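Local atomic coordinates of ribulose-1,5-bisphosphate carboxylase/oxygenase large subunit (Rhodopseudomonas palustris, PDB entry 3QFW), a protein that belongs to the Rubisco family of magnesium-dependent carboxylases but, as a Rubisco-like protein, probably carries out a different though related reaction. Residues Arg20-Ala25 with Glu55-Leu60; Val218-Gly223 with Glu245-Val250; Ser136-Gln141 with Ala149-Gln154; Asp165-Ala170 with His254-Gly259; Ala74-Glu79 with Leu84-Gly89. One frame throughout, in Å; residues are numbered along the deposited sequence.

How the interactions relate
Interactions 2, 3 and 4 lie in the TIM-barrel domain; 1 and 5 belong to the N-terminal part of the chain. Interaction 1 is partly buried, the other four buried. Interactions 1, 2 and 3 rest on aliphatic groups, with a charged side chain at the exposed margin in 1 and 2. Interaction 4 stacks two histidines between loops. Interaction 5 sets a methionine against a carbonyl and two small side chains. Interaction 3 joins strand 133-138 to helix 145-157 in a beta-alpha-beta unit, whose last strand, 162-165, leads into interaction 4. These two touch: Leu138 O is 3.2 Å from Asp166 N, a probable hydrogen bond. Only interactions 3, 4 and 5 reach the second subunit.

Interaction 1: residues Arg20-Ala25 with Glu55-Leu60; sequences RIEQRA and EDVAEL
Helix 20-25 lies over strand 55-59 in a roughly antiparallel sense, with the two axes 9.9 Å apart at 145°, and Val57 comes opposite Ile21, Glu22 and Ala25. This is the helix-on-sheet layer of the N-terminal alpha+beta domain found in the Rubisco family. The helix covers one face of an antiparallel sheet that includes strands 8-15, 53-59 and 64-71.

Val57 carries the strand side of the contact alone, and its two methyls divide the work. Val57 CG1 meets the methylene Ile21 CG1 at 3.8 Å. The two side chains lie alongside one another, pointing opposite ways. Ile21 CG1 is trans to the backbone N (chi1 178°), which lays this branch toward the strand. The other methyl, Val57 CG2, sits next to Ala25 CB at 4.2 Å.

Glu22 comes in from the solvent side. Its chain bends at chi2 (-63°) and brings the carboxylate past the valine. Nothing polar answers it on the strand segment, and the contact there is van der Waals only. Ile21 also packs on Tyr65, and Ala25 on Val67, both of strand 64-71. The helix thus spans two neighbouring strands. Strand 53-59 has a classic beta bulge at Glu55 and Asp56, which both pair with Arg68.

Ile21 and Ala25 stand one helical turn apart, joined by the bond from Ala25 N to Ile21 O at 2.8 Å. Beside them, Glu22 OE1 stops 4.1 Å from Val57 CG2.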
# COMPACT_ATOMS: atom_id res chain seq x y z
N ARG B 20 24.27 -17.29 9.00
CA ARG B 20 23.83 -16.64 7.77
C ARG B 20 23.44 -15.17 7.95
O ARG B 20 23.19 -14.48 6.97
CB ARG B 20 22.67 -17.42 7.14
CG ARG B 20 23.09 -18.77 6.54
CD ARG B 20 21.90 -19.63 6.11
NE ARG B 20 21.16 -19.07 4.97
CZ ARG B 20 20.37 -19.79 4.17
NH1 ARG B 20 20.22 -21.09 4.38
NH2 ARG B 20 19.74 -19.21 3.16
N ILE B 21 23.40 -14.71 9.20
CA ILE B 21 22.97 -13.33 9.49
C ILE B 21 23.88 -12.27 8.85
O ILE B 21 23.39 -11.30 8.28
CB ILE B 21 22.81 -13.05 11.01
CG1 ILE B 21 22.42 -11.59 11.24
CG2 ILE B 21 24.08 -13.40 11.76
CD1 ILE B 21 21.16 -11.15 10.50
N GLU B 22 25.19 -12.45 8.96
CA GLU B 22 26.12 -11.53 8.32
C GLU B 22 25.87 -11.44 6.82
O GLU B 22 25.76 -10.34 6.27
CB GLU B 22 27.57 -11.93 8.60
CG GLU B 22 28.03 -11.65 10.02
CD GLU B 22 28.01 -10.17 10.37
OE1 GLU B 22 27.86 -9.34 9.45
OE2 GLU B 22 28.16 -9.84 11.57
N GLN B 23 25.76 -12.59 6.16
CA GLN B 23 25.45 -12.66 4.73
C GLN B 23 24.08 -12.05 4.42
O GLN B 23 23.93 -11.26 3.49
CB GLN B 23 25.48 -14.12 4.25
CG GLN B 23 24.91 -14.35 2.86
CD GLN B 23 24.86 -15.83 2.47
OE1 GLN B 23 24.32 -16.66 3.20
NE2 GLN B 23 25.43 -16.15 1.31
N ARG B 24 23.08 -12.45 5.20
CA ARG B 24 21.74 -11.90 5.04
C ARG B 24 21.74 -10.38 5.15
O ARG B 24 21.06 -9.69 4.39
CB ARG B 24 20.80 -12.49 6.09
CG ARG B 24 19.37 -12.01 5.94
CD ARG B 24 18.78 -12.45 4.60
NE ARG B 24 17.40 -11.99 4.45
CZ ARG B 24 17.05 -10.78 4.02
NH1 ARG B 24 17.98 -9.90 3.68
NH2 ARG B 24 15.77 -10.45 3.92
N ALA B 25 22.52 -9.84 6.08
CA ALA B 25 22.56 -8.40 6.25
C ALA B 25 23.12 -7.70 5.02
O ALA B 25 22.60 -6.67 4.59
CB ALA B 25 23.33 -8.01 7.51
N GLU B 55 25.70 -0.87 8.74
CA GLU B 55 26.29 -0.09 9.82
C GLU B 55 26.49 -0.95 11.05
O GLU B 55 27.48 -0.78 11.78
CB GLU B 55 25.40 1.11 10.16
CG GLU B 55 25.36 2.18 9.09
CD GLU B 55 26.50 3.17 9.21
OE1 GLU B 55 27.58 2.91 8.64
OE2 GLU B 55 26.30 4.21 9.88
N ASP B 56 25.55 -1.85 11.30
CA ASP B 56 25.58 -2.64 12.53
C ASP B 56 24.72 -3.89 12.46
O ASP B 56 23.70 -3.93 11.77
CB ASP B 56 25.12 -1.79 13.71
CG ASP B 56 25.41 -2.46 15.04
OD1 ASP B 56 26.60 -2.73 15.32
OD2 ASP B 56 24.45 -2.71 15.80
N VAL B 57 25.15 -4.91 13.20
CA VAL B 57 24.35 -6.11 13.40
C VAL B 57 24.35 -6.47 14.88
O VAL B 57 25.41 -6.69 15.48
CB VAL B 57 24.89 -7.29 12.58
CG1 VAL B 57 23.97 -8.49 12.71
CG2 VAL B 57 25.06 -6.90 11.12
N ALA B 58 23.17 -6.54 15.48
CA ALA B 58 23.06 -6.87 16.89
C ALA B 58 22.07 -8.00 17.12
O ALA B 58 21.12 -8.18 16.36
CB ALA B 58 22.64 -5.63 17.69
N GLU B 59 22.31 -8.77 18.19
CA GLU B 59 21.38 -9.83 18.56
C GLU B 59 20.33 -9.31 19.52
O GLU B 59 20.65 -8.84 20.61
CB GLU B 59 22.11 -11.03 19.17
CG GLU B 59 21.16 -12.10 19.70
CD GLU B 59 21.86 -13.40 20.04
OE1 GLU B 59 22.90 -13.72 19.41
OE2 GLU B 59 21.37 -14.12 20.94
N LEU B 60 19.08 -9.40 19.10
CA LEU B 60 17.96 -9.05 19.96
C LEU B 60 17.71 -10.23 20.88
O LEU B 60 17.52 -10.08 22.08
CB LEU B 60 16.72 -8.75 19.13
CG LEU B 60 16.88 -7.60 18.14
CD1 LEU B 60 15.62 -7.43 17.31
CD2 LEU B 60 17.23 -6.31 18.87

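Interaction 2: residues Val218-Gly223 with Glu245-Val250; sequences VIRDEG and EAAGLV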
# COMPACT_ATOMS: atom_id res chain seq x y z
N VAL B 218 -15.88 19.13 -1.30
CA VAL B 218 -17.14 19.06 -0.58
C VAL B 218 -16.95 19.39 0.90
O VAL B 218 -17.71 20.16 1.48
CB VAL B 218 -17.79 17.66 -0.71
CG1 VAL B 218 -19.03 17.55 0.18
CG2 VAL B 218 -18.13 17.36 -2.18
N ILE B 219 -15.92 18.80 1.51
CA ILE B 219 -15.62 19.04 2.91
C ILE B 219 -15.50 20.54 3.19
O ILE B 219 -16.15 21.07 4.08
CB ILE B 219 -14.31 18.35 3.33
CG1 ILE B 219 -14.50 16.84 3.29
CG2 ILE B 219 -13.87 18.80 4.72
CD1 ILE B 219 -15.86 16.44 3.78
N ARG B 220 -14.68 21.21 2.39
CA ARG B 220 -14.47 22.64 2.55
C ARG B 220 -15.75 23.42 2.30
O ARG B 220 -16.05 24.37 3.03
CB ARG B 220 -13.34 23.11 1.62
CG ARG B 220 -12.06 22.30 1.76
CD ARG B 220 -10.86 22.98 1.11
NE ARG B 220 -10.35 24.09 1.92
CZ ARG B 220 -10.22 25.34 1.48
NH1 ARG B 220 -10.54 25.64 0.23
NH2 ARG B 220 -9.76 26.29 2.29
N ASP B 221 -16.51 23.03 1.28
CA ASP B 221 -17.76 23.72 0.97
C ASP B 221 -18.81 23.55 2.07
O ASP B 221 -19.63 24.44 2.29
CB ASP B 221 -18.32 23.25 -0.38
CG ASP B 221 -17.44 23.65 -1.54
OD1 ASP B 221 -16.65 24.61 -1.37
OD2 ASP B 221 -17.54 23.02 -2.61
N GLU B 222 -18.77 22.42 2.75
CA GLU B 222 -19.73 22.13 3.81
C GLU B 222 -19.30 22.70 5.16
O GLU B 222 -20.05 22.64 6.13
CB GLU B 222 -19.97 20.62 3.92
CG GLU B 222 -20.68 20.02 2.72
CD GLU B 222 -22.06 20.60 2.51
OE1 GLU B 222 -22.68 21.05 3.51
OE2 GLU B 222 -22.54 20.62 1.35
N GLY B 223 -18.09 23.25 5.21
CA GLY B 223 -17.57 23.84 6.43
C GLY B 223 -17.18 22.80 7.46
O GLY B 223 -17.14 23.08 8.66
N GLU B 245 -3.18 20.33 0.93
CA GLU B 245 -4.37 21.01 0.43
C GLU B 245 -5.46 21.09 1.50
O GLU B 245 -6.52 21.70 1.30
CB GLU B 245 -4.87 20.31 -0.84
CG GLU B 245 -3.88 20.38 -2.01
CD GLU B 245 -4.28 19.53 -3.20
OE1 GLU B 245 -3.43 19.32 -4.10
OE2 GLU B 245 -5.44 19.06 -3.25
N ALA B 246 -5.19 20.49 2.65
CA ALA B 246 -6.17 20.36 3.72
C ALA B 246 -6.66 21.71 4.29
O ALA B 246 -7.81 21.82 4.70
CB ALA B 246 -5.62 19.48 4.84
N ALA B 247 -5.79 22.71 4.32
CA ALA B 247 -6.21 24.07 4.68
C ALA B 247 -6.78 24.21 6.10
O ALA B 247 -7.85 24.80 6.28
CB ALA B 247 -7.20 24.61 3.65
N GLY B 248 -6.08 23.68 7.09
CA GLY B 248 -6.47 23.86 8.48
C GLY B 248 -7.45 22.81 9.00
O GLY B 248 -7.90 22.88 10.15
N LEU B 249 -7.79 21.86 8.14
CA LEU B 249 -8.61 20.73 8.54
C LEU B 249 -7.79 19.82 9.43
O LEU B 249 -6.58 19.70 9.25
CB LEU B 249 -9.04 19.93 7.30
CG LEU B 249 -9.98 20.60 6.29
CD1 LEU B 249 -10.32 19.62 5.17
CD2 LEU B 249 -11.23 21.07 6.99
N VAL B 250 -8.42 19.17 10.40
CA VAL B 250 -7.72 18.14 11.15
C VAL B 250 -7.62 16.90 10.25
O VAL B 250 -8.65 16.38 9.78
CB VAL B 250 -8.41 17.81 12.47
CG1 VAL B 250 -7.66 16.71 13.20
CG2 VAL B 250 -8.51 19.07 13.37
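Ile219 and Leu249 meet at a slant, methyl to methyl, while Arg220 reaches to Ala247 at the exposed margin. Ile219 CG2 points into the isobutyl group of Leu249. Ile219 CG2 lies 3.7 Å from Leu249 CD1 and 4.2 Å from Leu249 CD2, so it touches both branches. The ethyl arm of Ile219 takes another course: CG1 is trans to the carbonyl carbon (chi1 -68°), and CG2 is left to face the leucine.

Arg220 leaves the helix beside this pair and bends at chi3 (76°). Its guanidinium stands obliquely to the methyl of Ala247. Arg220 NH2 is 3.4 Å from Ala247 CB, and NE of the same arginine lies nearly as close. Ala247 has a positive phi in a tight turn of the loop.

The contact joins the end of helix 209-222, closed at Gly223 by a Schellman motif, to the loop that leads into barrel strand 250-253. Leu249 also packs on Leu216 of that helix and on Val227 of strand 226-229. Glu245 is held by a salt bridge to Arg213.

No hydrogen bond crosses between the two segments. Packing of the buried aliphatic pair holds them together, and the charged group stays outside, against a methyl.

Interaction 3: residues Ser136-Gln141 with Ala149-Gln154; sequences SALKPQ and ASIAHQ
No ring stands between Leu138 and its partners Ile151 and Ala152; the flat groups here are the Ser150 carbonyl and the Gln154 amide on the helix. Gln154 N and Gln154 NE2 approach Ser150 O from the two sides of its carbonyl plane. Gln154 NE2 bonds to Ser150 O at 2.9 Å. This donor stands well above the carbonyl plane, 72° out of it, so it does not use a lone pair. The side chain of Gln154 thus folds back onto its own helix.

Leu138 makes the crossing with one methyl. Leu138 CD2 lies 3.9 Å from Ile151 CG2. Leu138 CD2 is also 3.9 Å from Ala152 CB and 3.8 Å from Ala152 N, so it rests partly on backbone. Ile151 CG1 is trans to the carbonyl carbon (chi1 -65°), which leaves CG2 turned to the strand.

Strand 133-138 and helix 145-157 begin a beta-alpha-beta unit of the barrel, completed by strand 162-165. Leu138 also touches Leu155 of the same helix and Val184 of helix 177-195. Beyond it, Lys139 forms a salt bridge with Glu35 of the second subunit.

The contact is apolar, and no directed bond between the segments sets its geometry.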
# COMPACT_ATOMS: atom_id res chain seq x y z
N SER B 136 -15.68 8.91 18.26
CA SER B 136 -16.49 7.76 17.90
C SER B 136 -16.59 7.64 16.38
O SER B 136 -16.34 8.60 15.65
CB SER B 136 -17.89 7.86 18.48
OG SER B 136 -18.55 6.61 18.44
N ALA B 137 -16.95 6.45 15.92
CA ALA B 137 -17.12 6.24 14.49
C ALA B 137 -18.60 6.08 14.15
O ALA B 137 -19.39 5.64 14.99
CB ALA B 137 -16.32 5.03 14.01
N LEU B 138 -18.95 6.47 12.93
CA LEU B 138 -20.29 6.25 12.41
C LEU B 138 -20.35 4.88 11.74
O LEU B 138 -19.68 4.63 10.74
CB LEU B 138 -20.65 7.33 11.40
CG LEU B 138 -20.63 8.78 11.88
CD1 LEU B 138 -21.04 9.70 10.74
CD2 LEU B 138 -21.54 8.99 13.12
N LYS B 139 -21.16 4.00 12.33
CA LYS B 139 -21.36 2.64 11.85
C LYS B 139 -22.81 2.30 12.15
O LYS B 139 -23.39 2.85 13.09
CB LYS B 139 -20.46 1.68 12.63
CG LYS B 139 -18.98 2.04 12.60
CD LYS B 139 -18.15 1.05 13.38
CE LYS B 139 -16.66 1.27 13.12
NZ LYS B 139 -15.80 0.31 13.88
N PRO B 140 -23.40 1.37 11.38
CA PRO B 140 -22.82 0.59 10.28
C PRO B 140 -22.98 1.24 8.90
O PRO B 140 -23.92 2.01 8.68
CB PRO B 140 -23.63 -0.71 10.33
CG PRO B 140 -24.98 -0.27 10.81
CD PRO B 140 -24.74 0.89 11.76
N GLN B 141 -22.09 0.90 7.96
CA GLN B 141 -22.08 1.52 6.63
C GLN B 141 -23.28 1.22 5.72
O GLN B 141 -23.37 1.74 4.61
CB GLN B 141 -20.77 1.20 5.89
CG GLN B 141 -20.43 -0.28 5.77
CD GLN B 141 -19.41 -0.58 4.67
OE1 GLN B 141 -18.35 -1.15 4.93
NE2 GLN B 141 -19.74 -0.19 3.44
N ALA B 149 -26.48 10.69 9.94
CA ALA B 149 -26.58 12.04 10.52
C ALA B 149 -27.21 12.04 11.91
O ALA B 149 -26.74 12.74 12.81
CB ALA B 149 -27.37 12.96 9.59
N SER B 150 -28.26 11.24 12.08
CA SER B 150 -28.96 11.13 13.36
C SER B 150 -28.02 10.60 14.44
O SER B 150 -28.01 11.11 15.57
CB SER B 150 -30.19 10.22 13.21
OG SER B 150 -30.72 9.85 14.47
N ILE B 151 -27.23 9.59 14.10
CA ILE B 151 -26.24 9.03 15.01
C ILE B 151 -25.20 10.07 15.39
O ILE B 151 -24.90 10.25 16.58
CB ILE B 151 -25.51 7.83 14.38
CG1 ILE B 151 -26.49 6.67 14.15
CG2 ILE B 151 -24.35 7.40 15.27
CD1 ILE B 151 -27.28 6.30 15.38
N ALA B 152 -24.65 10.74 14.39
CA ALA B 152 -23.66 11.79 14.63
C ALA B 152 -24.20 12.85 15.59
O ALA B 152 -23.49 13.34 16.47
CB ALA B 152 -23.24 12.44 13.34
N HIS B 153 -25.47 13.20 15.40
CA HIS B 153 -26.11 14.22 16.22
C HIS B 153 -26.13 13.78 17.68
O HIS B 153 -25.80 14.56 18.59
CB HIS B 153 -27.52 14.50 15.71
CG HIS B 153 -28.19 15.68 16.36
ND1 HIS B 153 -27.92 16.98 15.99
CD2 HIS B 153 -29.12 15.75 17.33
CE1 HIS B 153 -28.66 17.80 16.72
NE2 HIS B 153 -29.39 17.08 17.54
N GLN B 154 -26.51 12.53 17.91
CA GLN B 154 -26.55 11.99 19.26
C GLN B 154 -25.15 11.95 19.88
O GLN B 154 -24.98 12.31 21.03
CB GLN B 154 -27.22 10.62 19.28
CG GLN B 154 -28.68 10.67 18.84
CD GLN B 154 -29.22 9.32 18.42
OE1 GLN B 154 -29.45 8.44 19.26
NE2 GLN B 154 -29.44 9.14 17.12

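Interaction 4: residues Asp165-Ala170 with His254-Gly259; sequences DDHGLA and HPAMAG
The stack of His167 on His254 lies where two loops follow barrel strands 162-165 and 250-253, at the end of the barrel where Rubisco relatives place their active site. It is an offset stack, with centroids 4.3 Å apart and planes only 12° off parallel.

The offset puts His167 CB, not its ring, over the middle of the His254 ring. His167 CB lies 3.3 Å from the centroid of the His254 ring in a CH-pi contact. His167 CG takes the crowded position between the backbone N and carbonyl carbon (chi1 82°), which turns the ring across its partner. Pro255 CD lies over the opposite face of His254, off-centre and 3.2 Å above the plane, so the imidazole is sandwiched. Ala256 CB lies at the ring edge, in plane, and is also 3.9 Å from His167 ND1.

His254 ND1 accepts a hydrogen bond from Ala256 N at 3.0 Å. The donor is tilted 33° out of the ring plane, and the bond ties the ring to the type II turn that follows, Pro255 to Ala258. Replacing His254 with an alanine would probably leave His167 without its stacking partner and Ala256 N without this acceptor.

The second subunit closes in here: its Asn85 ND2 donates a hydrogen bond to His167 O, and its Asn90 makes a weak bond to His167 NE2. Within the chain, Asp165 is bonded to Ala202 of strand 200-202 and His254 to Val229 of strand 226-229. Pro255 and Ala258 pack on Leu269 of helix 265-276.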
# COMPACT_ATOMS: atom_id res chain seq x y z
N ASP B 165 -16.04 8.93 10.04
CA ASP B 165 -16.67 7.88 9.27
C ASP B 165 -16.07 6.54 9.64
O ASP B 165 -14.90 6.45 10.00
CB ASP B 165 -16.43 8.10 7.78
CG ASP B 165 -17.45 9.01 7.13
OD1 ASP B 165 -18.45 9.37 7.80
OD2 ASP B 165 -17.26 9.36 5.95
N ASP B 166 -16.88 5.50 9.57
CA ASP B 166 -16.34 4.16 9.42
C ASP B 166 -15.31 4.28 8.30
O ASP B 166 -15.51 5.01 7.32
CB ASP B 166 -17.47 3.20 9.03
CG ASP B 166 -16.99 1.78 8.84
OD1 ASP B 166 -15.97 1.57 8.16
OD2 ASP B 166 -17.63 0.87 9.38
N HIS B 167 -14.17 3.61 8.45
CA HIS B 167 -13.14 3.69 7.42
C HIS B 167 -13.61 2.99 6.16
O HIS B 167 -13.05 3.17 5.08
CB HIS B 167 -11.85 3.02 7.90
CG HIS B 167 -11.86 1.54 7.72
ND1 HIS B 167 -11.33 0.93 6.60
CD2 HIS B 167 -12.36 0.56 8.49
CE1 HIS B 167 -11.50 -0.38 6.70
NE2 HIS B 167 -12.12 -0.63 7.84
N GLY B 168 -14.64 2.17 6.31
CA GLY B 168 -15.24 1.45 5.21
C GLY B 168 -16.19 2.29 4.38
O GLY B 168 -16.57 1.93 3.27
N LEU B 169 -16.58 3.44 4.93
CA LEU B 169 -17.46 4.35 4.21
C LEU B 169 -16.66 5.11 3.18
O LEU B 169 -15.63 5.72 3.48
CB LEU B 169 -18.14 5.32 5.17
CG LEU B 169 -19.35 4.79 5.94
CD1 LEU B 169 -19.66 5.69 7.13
CD2 LEU B 169 -20.56 4.68 5.02
N ALA B 170 -17.12 5.05 1.94
CA ALA B 170 -16.44 5.76 0.86
C ALA B 170 -17.46 6.52 0.03
O ALA B 170 -17.95 7.55 0.45
CB ALA B 170 -15.63 4.80 0.01
N HIS B 254 -5.97 6.72 9.10
CA HIS B 254 -6.48 5.39 9.43
C HIS B 254 -5.51 4.32 8.91
O HIS B 254 -4.89 4.50 7.86
CB HIS B 254 -7.85 5.17 8.79
CG HIS B 254 -8.52 3.90 9.23
ND1 HIS B 254 -8.35 2.70 8.58
CD2 HIS B 254 -9.36 3.65 10.27
CE1 HIS B 254 -9.05 1.76 9.19
NE2 HIS B 254 -9.68 2.32 10.22
N PRO B 255 -5.38 3.21 9.64
CA PRO B 255 -4.33 2.25 9.28
C PRO B 255 -4.73 1.15 8.28
O PRO B 255 -4.00 0.17 8.16
CB PRO B 255 -3.99 1.61 10.64
CG PRO B 255 -5.31 1.59 11.35
CD PRO B 255 -5.98 2.91 10.96
N ALA B 256 -5.86 1.29 7.59
CA ALA B 256 -6.28 0.27 6.63
C ALA B 256 -5.13 -0.10 5.68
O ALA B 256 -4.51 0.79 5.10
CB ALA B 256 -7.49 0.75 5.85
N MET B 257 -4.87 -1.40 5.55
CA MET B 257 -3.80 -1.95 4.68
C MET B 257 -2.37 -1.71 5.16
O MET B 257 -1.41 -1.92 4.41
CB MET B 257 -3.98 -1.55 3.21
CG MET B 257 -4.98 -2.42 2.42
SD MET B 257 -4.43 -4.13 2.07
CE MET B 257 -3.04 -3.79 1.02
N ALA B 258 -2.21 -1.28 6.41
CA ALA B 258 -0.87 -1.02 6.94
C ALA B 258 -0.14 -2.31 7.29
O ALA B 258 1.06 -2.31 7.52
CB ALA B 258 -0.95 -0.10 8.17
N GLY B 259 -0.86 -3.42 7.33
CA GLY B 259 -0.26 -4.69 7.71
C GLY B 259 0.15 -5.54 6.53
O GLY B 259 0.73 -6.62 6.70

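Interaction 5: residues Ala74-Glu79 with Leu84-Gly89; sequences ATAPAE and LNMLFG
Met86 reaches from helix 80-88 to Thr75, in a 3-10 turn, and Ala76, in the connection before that helix. Met86 CB is the first atom to touch, 3.8 Å from Ala76 CB. CG makes the fullest contact. It presses on the carbonyl of Thr75, and Met86 CG lies 3.4 Å from Thr75 O. Thr75 OG1 and Ala76 CB lie a little farther from it. CG is trans to the carbonyl carbon (chi1 -75°), and this sends the methylene to the loop.

Beyond CG the chain bends twice, at chi2 (-31°) and chi3 (99°), both away from staggered values. SD therefore turns off the loop, and CE swings back to the side of Asn85. The thioether end takes little part in the loop contact. Met86 also packs on Gly168 of the second subunit.

The polar atoms beside CG have other partners. Thr75 OG1 is hydrogen-bonded to Ala72 O. Thr75 O receives Gln82 NE2 of the same chain and Gln172 NE2 of the second subunit. The methionine thus packs against a bonded carbonyl.

The loop turns sharply into the helix. Ala78 is the centre of an inverse gamma turn, with Glu79 N bonded to Pro77 O at 2.6 Å. Glu79 is the N-cap, and its OE1 takes the backbone N of Gln82.

Elsewhere on helix 80-88, Leu87 packs on Ile8 and Ala10 of strand 8-15, and Phe88 on Tyr12. Ala78 of the loop rests on Tyr108, Ala111 and Phe112 of helix 106-112.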
# COMPACT_ATOMS: atom_id res chain seq x y z
N ALA B 74 20.71 10.08 -1.69
CA ALA B 74 20.54 10.41 -3.10
C ALA B 74 19.47 9.52 -3.73
O ALA B 74 18.74 9.95 -4.61
CB ALA B 74 21.85 10.26 -3.85
N THR B 75 19.39 8.28 -3.26
CA THR B 75 18.48 7.29 -3.84
C THR B 75 17.02 7.57 -3.46
O THR B 75 16.10 7.15 -4.17
CB THR B 75 18.86 5.86 -3.44
OG1 THR B 75 18.59 5.64 -2.05
CG2 THR B 75 20.34 5.62 -3.69
N ALA B 76 16.81 8.28 -2.36
CA ALA B 76 15.44 8.54 -1.93
C ALA B 76 15.16 10.01 -1.60
O ALA B 76 15.34 10.46 -0.45
CB ALA B 76 15.08 7.64 -0.76
N PRO B 77 14.68 10.77 -2.60
CA PRO B 77 14.30 12.17 -2.43
C PRO B 77 13.15 12.28 -1.44
O PRO B 77 12.53 11.26 -1.12
CB PRO B 77 13.81 12.58 -3.83
CG PRO B 77 14.23 11.49 -4.74
CD PRO B 77 14.28 10.26 -3.91
N ALA B 78 12.86 13.48 -0.94
CA ALA B 78 11.76 13.67 0.00
C ALA B 78 10.42 13.54 -0.73
O ALA B 78 9.70 14.52 -0.94
CB ALA B 78 11.87 15.02 0.72
N GLU B 79 10.12 12.30 -1.09
CA GLU B 79 8.95 11.94 -1.90
C GLU B 79 8.40 10.65 -1.27
O GLU B 79 9.05 9.61 -1.35
CB GLU B 79 9.42 11.72 -3.34
CG GLU B 79 8.33 11.82 -4.39
CD GLU B 79 7.31 10.72 -4.27
OE1 GLU B 79 7.66 9.56 -4.57
OE2 GLU B 79 6.17 11.02 -3.85
N LEU B 84 9.43 5.28 0.82
CA LEU B 84 8.96 3.96 1.20
C LEU B 84 9.59 2.90 0.27
O LEU B 84 10.11 1.87 0.73
CB LEU B 84 7.43 3.93 1.14
CG LEU B 84 6.67 3.04 2.12
CD1 LEU B 84 7.56 2.58 3.25
CD2 LEU B 84 5.44 3.80 2.67
N ASN B 85 9.54 3.16 -1.03
CA ASN B 85 10.17 2.27 -2.02
C ASN B 85 11.61 1.90 -1.63
O ASN B 85 11.95 0.73 -1.54
CB ASN B 85 10.12 2.92 -3.41
CG ASN B 85 10.44 1.94 -4.54
OD1 ASN B 85 10.25 0.73 -4.42
ND2 ASN B 85 10.93 2.48 -5.64
N MET B 86 12.44 2.90 -1.37
CA MET B 86 13.83 2.62 -1.02
C MET B 86 13.98 1.98 0.37
O MET B 86 14.89 1.18 0.61
CB MET B 86 14.72 3.87 -1.14
CG MET B 86 15.08 4.31 -2.58
SD MET B 86 15.24 3.03 -3.88
CE MET B 86 13.66 3.18 -4.64
N LEU B 87 13.07 2.32 1.30
CA LEU B 87 13.14 1.73 2.63
C LEU B 87 12.76 0.26 2.64
O LEU B 87 13.40 -0.54 3.33
CB LEU B 87 12.25 2.48 3.63
CG LEU B 87 12.71 3.89 3.98
CD1 LEU B 87 11.66 4.57 4.84
CD2 LEU B 87 14.06 3.83 4.71
N PHE B 88 11.71 -0.11 1.90
CA PHE B 88 11.16 -1.45 2.05
C PHE B 88 10.47 -2.04 0.82
O PHE B 88 9.84 -3.09 0.92
CB PHE B 88 10.15 -1.45 3.19
CG PHE B 88 10.00 -2.79 3.86
CD1 PHE B 88 11.11 -3.57 4.14
CD2 PHE B 88 8.75 -3.25 4.24
CE1 PHE B 88 10.98 -4.80 4.76
CE2 PHE B 88 8.61 -4.47 4.87
CZ PHE B 88 9.72 -5.25 5.13
N GLY B 89 10.60 -1.39 -0.33
CA GLY B 89 9.93 -1.85 -1.55
C GLY B 89 10.05 -3.34 -1.83
O GLY B 89 9.05 -4.08 -1.84